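Long-range contact in DegQ (Legionella fallonii, PDB 3PV2), which probably degrades misfolded proteins as an HtrA-family chaperone-protease, enclosing its proteolytic sites within large 12-subunit assemblies: residues D152-I157 / T196-N201. Residues are numbered along the deposited sequence; the frame is centred on the assembly and turned at random. Where two conformers were deposited one is given.
Sequences DFVVAI and TDAAIN
Ala156, on the strand 153-158, and Ala198, in the irregular chain that follows the strand 194-196, bring the two backbones to their nearest approach, 6.3 Å between CA atoms, and no hydrogen bond joins the segments. The methyl groups of these two alanines both point into the contact, an example of small side chains placed where a barrel strand and a loop come close. Val154 and Ala156 both turn their CB toward the loop, whereas Val155 between them turns away and packs on Leu25 of the helix 22-28. Val154 meets Thr196 through one branch: CG2 lies 3.3 Å from Thr196 OG1, the two side chains running aslant to each other. That hydroxyl sits anti to its own backbone N (chi1 -176°). From there it also accepts a nearly straight hydrogen bond from Ala198 N, at 3.0 Å. The result is an ST turn just where the chain leaves the strand, and a further hydrogen bond to Ile176 O holds the same OG1. In the trypsin-like fold the strands 153-158 and 194-196 belong to the second six-stranded barrel, each pairing with the strand 171-179 between them, so the contact reaches across that intervening strand. Beyond the turn, Ala198 CB stands 4.4 Å from both Val154 CG2 and Ala156 CB. Ile200 comes in by its tip: in one of two modelled conformers CD1 lies 3.4 Å from Ala156 CB, tighter than usual for two carbons, so the exact approach is doubtful. The carbonyl oxygen of Ala199 is hydrogen-bonded to Thr173 OG1 on the intervening strand.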
loop_
_atom_site.group_PDB
_atom_site.type_symbol
_atom_site.label_atom_id
_atom_site.label_comp_id
_atom_site.label_asym_id
_atom_site.label_seq_id
_atom_site.Cartn_x
_atom_site.Cartn_y
_atom_site.Cartn_z
ATOM N N ASP B 152 -51.988 -15.775 -2.703
ATOM C CA ASP B 152 -52.335 -16.632 -3.822
ATOM C C ASP B 152 -51.076 -17.337 -4.289
ATOM O O ASP B 152 -50.017 -16.702 -4.356
ATOM C CB ASP B 152 -52.853 -15.853 -5.062
ATOM C CG ASP B 152 -54.298 -15.268 -4.905
ATOM O OD1 ASP B 152 -55.151 -15.809 -4.170
ATOM O OD2 ASP B 152 -54.582 -14.269 -5.630
ATOM N N PHE B 153 -51.213 -18.582 -4.754
ATOM C CA PHE B 153 -50.079 -19.335 -5.272
ATOM C C PHE B 153 -49.716 -18.970 -6.699
ATOM O O PHE B 153 -50.559 -18.664 -7.533
ATOM C CB PHE B 153 -50.280 -20.848 -5.085
ATOM C CG PHE B 153 -50.418 -21.289 -3.624
ATOM C CD1 PHE B 153 -51.613 -21.841 -3.152
ATOM C CD2 PHE B 153 -49.335 -21.257 -2.772
ATOM C CE1 PHE B 153 -51.715 -22.296 -1.859
ATOM C CE2 PHE B 153 -49.460 -21.677 -1.488
ATOM C CZ PHE B 153 -50.671 -22.216 -1.038
ATOM N N VAL B 154 -48.431 -18.959 -6.982
ATOM C CA VAL B 154 -47.963 -18.597 -8.289
ATOM C C VAL B 154 -46.784 -19.415 -8.704
ATOM O O VAL B 154 -46.036 -19.946 -7.865
ATOM C CB VAL B 154 -47.566 -17.096 -8.327
ATOM C CG1 VAL B 154 -48.809 -16.193 -8.034
ATOM C CG2 VAL B 154 -46.408 -16.806 -7.362
ATOM N N VAL B 155 -46.609 -19.519 -10.022
ATOM C CA VAL B 155 -45.403 -20.107 -10.589
ATOM C C VAL B 155 -44.720 -19.153 -11.523
ATOM O O VAL B 155 -45.350 -18.517 -12.328
ATOM C CB VAL B 155 -45.720 -21.443 -11.291
ATOM C CG1 VAL B 155 -44.480 -21.921 -12.113
ATOM C CG2 VAL B 155 -46.120 -22.463 -10.250
ATOM N N ALA B 156 -43.418 -18.989 -11.374
ATOM C CA ALA B 156 -42.671 -18.215 -12.381
ATOM C C ALA B 156 -41.991 -19.134 -13.354
ATOM O O ALA B 156 -41.227 -19.967 -12.946
ATOM C CB ALA B 156 -41.581 -17.281 -11.693
ATOM N N ILE B 157 -42.203 -18.948 -14.642
ATOM C CA ILE B 157 -41.670 -19.839 -15.636
ATOM C C ILE B 157 -40.822 -19.071 -16.641
ATOM O O ILE B 157 -41.289 -18.071 -17.235
ATOM C CB ILE B 157 -42.757 -20.471 -16.512
ATOM C CG1 ILE B 157 -43.973 -20.847 -15.702
ATOM C CG2 ILE B 157 -42.187 -21.758 -17.228
ATOM C CD1 ILE B 157 -45.118 -21.337 -16.640
ATOM N N THR B 196 -43.245 -11.485 -5.231
ATOM C CA THR B 196 -43.433 -12.923 -4.968
ATOM C C THR B 196 -42.222 -13.473 -4.252
ATOM O O THR B 196 -41.139 -12.894 -4.332
ATOM C CB THR B 196 -43.561 -13.660 -6.325
ATOM O OG1 THR B 196 -43.843 -15.048 -6.120
ATOM C CG2 THR B 196 -42.274 -13.634 -7.022
ATOM N N ASP B 197 -42.365 -14.586 -3.533
ATOM C CA ASP B 197 -41.206 -15.399 -3.142
ATOM C C ASP B 197 -40.887 -16.566 -4.102
ATOM O O ASP B 197 -40.104 -17.401 -3.795
ATOM C CB ASP B 197 -41.280 -15.857 -1.679
ATOM C CG ASP B 197 -42.486 -16.772 -1.389
ATOM O OD1 ASP B 197 -43.353 -16.814 -2.285
ATOM O OD2 ASP B 197 -42.507 -17.395 -0.287
ATOM N N ALA B 198 -41.401 -16.539 -5.316
ATOM C CA ALA B 198 -41.012 -17.477 -6.335
ATOM C C ALA B 198 -39.768 -16.869 -6.945
ATOM O O ALA B 198 -39.820 -15.784 -7.544
ATOM C CB ALA B 198 -42.138 -17.663 -7.377
ATOM N N ALA B 199 -38.619 -17.484 -6.741
ATOM C CA ALA B 199 -37.380 -16.843 -7.192
ATOM C C ALA B 199 -37.440 -16.580 -8.677
ATOM O O ALA B 199 -37.986 -17.368 -9.414
ATOM C CB ALA B 199 -36.159 -17.709 -6.873
ATOM N N ILE B 200 -37.031 -15.355 -8.996
ATOM C CA ILE B 200 -37.064 -14.734 -10.288
ATOM C C ILE B 200 -35.597 -14.379 -10.469
ATOM O O ILE B 200 -34.996 -13.789 -9.562
ATOM C CB ILE B 200 -37.933 -13.429 -10.246
ATOM C CG1 ILE B 200 -39.430 -13.741 -10.047
ATOM C CG2 ILE B 200 -37.718 -12.537 -11.505
ATOM C CD1 ILE B 200 -40.033 -14.289 -11.247
ATOM N N ASN B 201 -35.017 -14.746 -11.605
ATOM C CA ASN B 201 -33.584 -14.586 -11.847
ATOM C C ASN B 201 -33.340 -14.205 -13.316
ATOM O O ASN B 201 -34.280 -14.260 -14.119
ATOM C CB ASN B 201 -32.872 -15.896 -11.494
ATOM C CG ASN B 201 -33.500 -17.087 -12.166
ATOM O OD1 ASN B 201 -33.778 -17.063 -13.378
ATOM N ND2 ASN B 201 -33.747 -18.138 -11.388
#